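Side-chain contact in Card1 endonuclease domain-containing protein (PDB 1XMX), which is of unknown function but carries a Card1-like endonuclease domain of the PDDEXK clan and may bind nucleic acid: residues K324-S327 and L328-L332. Numbering follows the deposited sequence.
Sequences KLES and LRDLL
L328 and K324 meet one helical turn apart in helix 321-333, their side chains running alongside each other in the same direction. CG of L328 stands beside its own backbone N, which brings it over K324 O at 3.5 Å. The same carbonyl accepts the i to i+4 bond from L328 N at 3.0 Å. K324 NZ passes L328 CD1 at a loose 4.1 Å and bonds to the side-chain oxygen of N292. S327 works chiefly through its backbone: its O accepts from L331 N and lies 3.3 Å from L331 CD1, so the leucine branch flanks an oxygen already engaged by the helix.

On another side of the helix, E326 extends with CG anti to its backbone N (chi1 -167°), and this methylene sits over a face of the R329 guanidinium, 3.2 Å from NH1. The E326 carboxylate is turned 63° from the guanidinium plane, and its OE2 makes a long salt bridge to R329 NH1 at 3.9 Å. D330 holds NH1 more closely, by a hydrogen-bonded salt bridge from OD1 at 3.0 Å, in the guanidinium plane and syn, but with NH1 29° out of the carboxylate plane. R329 NH2 bonds to L358 O.

These i to i+3 and i+4 contacts run along a helix lying on the endonuclease-domain sheet, L328 against R283 and N292, R329 against A339. E326 OE1 and D330 OD2 approach within 4.1 Å, so in this salt-bridge network R329 probably offsets their repulsion, while its bonds to D330 and L358 probably limit turning of the guanidinium.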
loop_
_atom_site.group_PDB
_atom_site.type_symbol
_atom_site.label_atom_id
_atom_site.label_comp_id
_atom_site.label_asym_id
_atom_site.label_seq_id
_atom_site.Cartn_x
_atom_site.Cartn_y
_atom_site.Cartn_z
ATOM N N LYS A 324 6.005 11.014 9.573
ATOM C CA LYS A 324 6.003 9.575 9.703
ATOM C C LYS A 324 5.258 8.889 8.567
ATOM O O LYS A 324 5.718 7.875 8.064
ATOM C CB LYS A 324 5.400 9.154 11.028
ATOM C CG LYS A 324 5.444 7.679 11.232
ATOM C CD LYS A 324 4.503 7.328 12.383
ATOM C CE LYS A 324 4.831 6.043 13.076
ATOM N NZ LYS A 324 4.276 4.839 12.368
ATOM N N LEU A 325 4.084 9.403 8.197
ATOM C CA LEU A 325 3.329 8.800 7.068
ATOM C C LEU A 325 4.150 8.817 5.778
ATOM O O LEU A 325 4.288 7.791 5.144
ATOM C CB LEU A 325 1.977 9.497 6.845
ATOM C CG LEU A 325 1.009 8.954 5.769
ATOM C CD1 LEU A 325 0.723 7.457 5.921
ATOM C CD2 LEU A 325 -0.314 9.773 5.762
ATOM N N GLU A 326 4.694 9.967 5.409
ATOM C CA GLU A 326 5.562 10.082 4.251
ATOM C C GLU A 326 6.772 9.122 4.279
ATOM O O GLU A 326 7.248 8.611 3.240
ATOM C CB GLU A 326 6.114 11.491 4.142
ATOM C CG GLU A 326 6.741 11.688 2.798
ATOM C CD GLU A 326 7.987 12.526 2.853
ATOM O OE1 GLU A 326 8.665 12.495 3.912
ATOM O OE2 GLU A 326 8.288 13.238 1.852
ATOM N N SER A 327 7.293 8.913 5.475
ATOM C CA SER A 327 8.422 8.066 5.646
ATOM C C SER A 327 8.050 6.575 5.455
ATOM O O SER A 327 8.838 5.783 4.930
ATOM C CB SER A 327 8.983 8.324 7.019
ATOM O OG SER A 327 9.639 7.177 7.456
ATOM N N LEU A 328 6.889 6.175 5.929
ATOM C CA LEU A 328 6.412 4.831 5.677
ATOM C C LEU A 328 6.186 4.562 4.164
ATOM O O LEU A 328 6.615 3.560 3.607
ATOM C CB LEU A 328 5.102 4.655 6.387
ATOM C CG LEU A 328 5.275 4.417 7.867
ATOM C CD1 LEU A 328 3.844 4.294 8.366
ATOM C CD2 LEU A 328 6.007 3.129 8.026
ATOM N N ARG A 329 5.538 5.509 3.522
ATOM C CA ARG A 329 5.242 5.459 2.115
ATOM C C ARG A 329 6.536 5.111 1.301
ATOM O O ARG A 329 6.637 4.051 0.648
ATOM C CB ARG A 329 4.649 6.824 1.805
ATOM C CG ARG A 329 4.244 7.090 0.370
ATOM C CD ARG A 329 5.153 8.148 -0.096
ATOM N NE ARG A 329 4.503 9.419 -0.195
ATOM C CZ ARG A 329 5.182 10.548 -0.284
ATOM N NH1 ARG A 329 6.512 10.504 -0.218
ATOM N NH2 ARG A 329 4.548 11.711 -0.404
ATOM N N ASP A 330 7.547 5.969 1.424
ATOM C CA ASP A 330 8.861 5.772 0.805
ATOM C C ASP A 330 9.461 4.405 1.070
ATOM O O ASP A 330 9.785 3.660 0.143
ATOM C CB ASP A 330 9.816 6.878 1.280
ATOM C CG ASP A 330 9.330 8.300 0.863
ATOM O OD1 ASP A 330 8.623 8.408 -0.210
ATOM O OD2 ASP A 330 9.638 9.295 1.601
ATOM N N LEU A 331 9.584 4.069 2.347
ATOM C CA LEU A 331 10.272 2.892 2.797
ATOM C C LEU A 331 9.517 1.598 2.489
ATOM O O LEU A 331 10.129 0.530 2.430
ATOM C CB LEU A 331 10.499 2.996 4.322
ATOM C CG LEU A 331 11.904 3.486 4.770
ATOM C CD1 LEU A 331 11.866 4.669 5.663
ATOM C CD2 LEU A 331 12.704 2.374 5.465
ATOM N N LEU A 332 8.189 1.666 2.331
ATOM C CA LEU A 332 7.410 0.429 2.117
ATOM C C LEU A 332 6.972 0.193 0.656
ATOM O O LEU A 332 6.547 -0.922 0.259
ATOM C CB LEU A 332 6.192 0.370 3.085
ATOM C CG LEU A 332 6.458 0.400 4.632
ATOM C CD1 LEU A 332 5.187 0.398 5.395
ATOM C CD2 LEU A 332 7.279 -0.753 5.174
#